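Local coordinates for EGF family domain-containing protein (Toxoplasma gondii, PDB 4Z80) that is a divergent AMA-family membrane protein of an apicomplexan parasite that binds a RON2-like peptide, a pairing probably part of the moving junction in host-cell invasion, at residues T250-C255 with A280-S285. Residues are numbered along the deposited sequence; the frame is centred on the assembly and turned at random.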
ATOM      1  N   THR A 250      12.625  -4.018  -6.060  1.00 18.46           N
ATOM      2  CA  THR A 250      12.451  -5.037  -7.088  1.00 18.84           C
ATOM      3  C   THR A 250      11.114  -5.770  -7.001  1.00 20.34           C
ATOM      4  O   THR A 250      10.747  -6.501  -7.918  1.00 21.73           O
ATOM      5  CB  THR A 250      13.586  -6.080  -7.019  1.00 22.03           C
ATOM      6  OG1 THR A 250      13.642  -6.652  -5.707  1.00 25.01           O
ATOM      7  CG2 THR A 250      14.925  -5.430  -7.327  1.00 28.01           C
ATOM      8  N   GLY A 251      10.381  -5.568  -5.912  1.00 17.03           N
ATOM      9  CA  GLY A 251       9.137  -6.285  -5.704  1.00 15.38           C
ATOM     10  C   GLY A 251       8.310  -5.626  -4.627  1.00 14.99           C
ATOM     11  O   GLY A 251       8.736  -4.646  -4.029  1.00 14.87           O
ATOM     12  N   PRO A 252       7.113  -6.168  -4.373  1.00 13.54           N
ATOM     13  CA  PRO A 252       6.217  -5.535  -3.399  1.00 14.44           C
ATOM     14  C   PRO A 252       6.803  -5.430  -1.994  1.00 13.66           C
ATOM     15  O   PRO A 252       6.534  -4.436  -1.329  1.00 14.54           O
ATOM     16  CB  PRO A 252       4.975  -6.435  -3.414  1.00 17.52           C
ATOM     17  CG  PRO A 252       5.318  -7.634  -4.218  1.00 19.19           C
ATOM     18  CD  PRO A 252       6.467  -7.272  -5.099  1.00 16.21           C
ATOM     19  N   PHE A 253       7.582  -6.401  -1.524  1.00 14.83           N
ATOM     20  CA  PHE A 253       8.130  -6.272  -0.179  1.00 13.79           C
ATOM     21  C   PHE A 253       9.133  -5.120  -0.094  1.00 14.18           C
ATOM     22  O   PHE A 253       9.148  -4.370   0.883  1.00 14.21           O
ATOM     23  CB  PHE A 253       8.794  -7.563   0.291  1.00 17.72           C
ATOM     24  CG  PHE A 253       9.510  -7.409   1.601  1.00 16.80           C
ATOM     25  CD1 PHE A 253       8.804  -7.161   2.768  1.00 16.38           C
ATOM     26  CD2 PHE A 253      10.894  -7.460   1.660  1.00 17.92           C
ATOM     27  CE1 PHE A 253       9.457  -6.988   3.964  1.00 14.36           C
ATOM     28  CE2 PHE A 253      11.554  -7.294   2.859  1.00 19.87           C
ATOM     29  CZ  PHE A 253      10.839  -7.053   4.016  1.00 18.69           C
ATOM     30  N   GLU A 254       9.974  -4.971  -1.111  1.00 15.48           N
ATOM     31  CA  GLU A 254      10.914  -3.863  -1.123  1.00 16.04           C
ATOM     32  C   GLU A 254      10.171  -2.523  -1.136  1.00 14.96           C
ATOM     33  O   GLU A 254      10.610  -1.554  -0.529  1.00 15.82           O
ATOM     34  CB  GLU A 254      11.854  -3.988  -2.318  1.00 16.51           C
ATOM     35  CG  GLU A 254      12.849  -5.150  -2.188  1.00 23.68           C
ATOM     36  CD  GLU A 254      12.237  -6.523  -2.453  1.00 28.11           C
ATOM     37  OE1 GLU A 254      11.132  -6.603  -3.033  1.00 21.05           O
ATOM     38  OE2 GLU A 254      12.874  -7.533  -2.079  1.00 32.95           O
ATOM     39  N   CYS A 255       9.019  -2.488  -1.796  1.00 14.71           N
ATOM     40  CA  CYS A 255       8.193  -1.287  -1.800  1.00 14.99           C
ATOM     41  C   CYS A 255       7.717  -0.969  -0.378  1.00 14.49           C
ATOM     42  O   CYS A 255       7.717   0.194   0.035  1.00 14.74           O
ATOM     43  CB  CYS A 255       7.018  -1.479  -2.760  1.00 17.56           C
ATOM     44  SG  CYS A 255       5.982  -0.020  -2.994  1.00 19.32           S
ATOM     45  N   ALA A 280       1.167   1.423   0.134  1.00 12.20           N
ATOM     46  CA  ALA A 280       1.770   1.773  -1.138  1.00 11.12           C
ATOM     47  C   ALA A 280       1.198   0.939  -2.267  1.00 11.92           C
ATOM     48  O   ALA A 280       0.657  -0.146  -2.048  1.00 13.17           O
ATOM     49  CB  ALA A 280       3.292   1.598  -1.072  1.00 11.79           C
ATOM     50  N   MET A 281       1.318   1.475  -3.478  1.00 12.45           N
ATOM     51  CA  MET A 281       1.018   0.757  -4.707  1.00 10.70           C
ATOM     52  C   MET A 281       2.310   0.392  -5.430  1.00 12.90           C
ATOM     53  O   MET A 281       3.140   1.260  -5.675  1.00 13.83           O
ATOM     54  CB  MET A 281       0.156   1.613  -5.626  1.00 11.96           C
ATOM     55  CG  MET A 281      -1.207   1.977  -5.070  1.00 12.28           C
ATOM     56  SD  MET A 281      -2.244   0.541  -4.696  1.00 12.95           S
ATOM     57  CE  MET A 281      -2.257  -0.276  -6.284  1.00 14.59           C
ATOM     58  N   PHE A 282       2.472  -0.883  -5.761  1.00 10.89           N
ATOM     59  CA  PHE A 282       3.581  -1.333  -6.593  1.00 13.10           C
ATOM     60  C   PHE A 282       3.065  -1.746  -7.958  1.00 14.49           C
ATOM     61  O   PHE A 282       2.041  -2.413  -8.063  1.00 13.82           O
ATOM     62  CB  PHE A 282       4.312  -2.491  -5.926  1.00 13.60           C
ATOM     63  CG  PHE A 282       5.556  -2.920  -6.650  1.00 15.78           C
ATOM     64  CD1 PHE A 282       6.680  -2.113  -6.648  1.00 16.84           C
ATOM     65  CD2 PHE A 282       5.605  -4.135  -7.314  1.00 16.82           C
ATOM     66  CE1 PHE A 282       7.834  -2.501  -7.309  1.00 17.81           C
ATOM     67  CE2 PHE A 282       6.762  -4.533  -7.979  1.00 18.71           C
ATOM     68  CZ  PHE A 282       7.875  -3.712  -7.972  1.00 17.24           C
ATOM     69  N   ASP A 283       3.768  -1.320  -9.005  1.00 14.28           N
ATOM     70  CA  ASP A 283       3.436  -1.686 -10.372  1.00 13.77           C
ATOM     71  C   ASP A 283       4.432  -2.749 -10.855  1.00 17.36           C
ATOM     72  O   ASP A 283       5.619  -2.454 -11.041  1.00 16.90           O
ATOM     73  CB  ASP A 283       3.459  -0.438 -11.255  1.00 18.24           C
ATOM     74  CG  ASP A 283       2.926  -0.684 -12.656  1.00 18.24           C
ATOM     75  OD1 ASP A 283       3.090  -1.800 -13.190  1.00 21.01           O
ATOM     76  OD2 ASP A 283       2.347   0.259 -13.239  1.00 21.95           O
ATOM     77  N   MET A 284       3.951  -3.980 -11.031  1.00 15.68           N
ATOM     78  CA  MET A 284       4.809  -5.109 -11.406  1.00 19.09           C
ATOM     79  C   MET A 284       5.453  -4.909 -12.766  1.00 21.16           C
ATOM     80  O   MET A 284       6.512  -5.474 -13.037  1.00 23.07           O
ATOM     81  CB  MET A 284       4.014  -6.420 -11.436  1.00 20.13           C
ATOM     82  CG  MET A 284       3.393  -6.841 -10.118  1.00 21.45           C
ATOM     83  SD  MET A 284       4.563  -7.424  -8.879  1.00 24.43           S
ATOM     84  CE  MET A 284       5.150  -8.930  -9.658  1.00 29.88           C
ATOM     85  N   SER A 285       4.814  -4.130 -13.630  1.00 18.38           N
ATOM     86  CA  SER A 285       5.303  -4.000 -14.995  1.00 21.73           C
ATOM     87  C   SER A 285       6.386  -2.922 -15.103  1.00 24.79           C
ATOM     88  O   SER A 285       7.321  -3.074 -15.888  1.00 26.84           O
ATOM     89  CB  SER A 285       4.149  -3.707 -15.954  1.00 21.82           C
ATOM     90  OG  SER A 285       3.591  -2.431 -15.727  1.00 33.80           O
TER
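Asp283 OD1 is gripped by three hydrogen bonds and a weak fourth: Ser285 N reaches its anti lone pair at 2.9 Å, Ser285 OG meets it from above the carboxylate plane at 2.7 Å, Asn328 ND2 adds a third, and Thr286 N the weak one. The bond from Ser285 N closes an Asx turn at the end of strand 280-283, an inner strand of an antiparallel sheet, consistent with a PAN-like domain. Against this strand sits the first turn of helix 252-262, with Gly251 as its N-cap; no hydrogen bond joins the two segments, and the contact is mainly van der Waals packing of the Phe282 ring on the Gly251-Pro252 backbone. Phe282, its CG anti to the backbone N (chi1 -174°), places its ring against the N-terminal end of the helix. Gly251 C lies 3.8 Å above the ring plane, over the centre, while Pro252 N sits over the same face nearer the rim. Pro252 CD is 3.9 Å from Phe282 CD2 and 4.2 Å from Met284 SD, which lies in plane at the ring edge. Farther along the helix, Cys255 SG makes an oblique sulfur-aromatic contact with Phe282, 5.5 Å from the ring centroid, and is disulfide-bonded to Cys289 of strand 289-291. That same sulfur, anti to its backbone N, rests 3.7 Å from Ala280 CB.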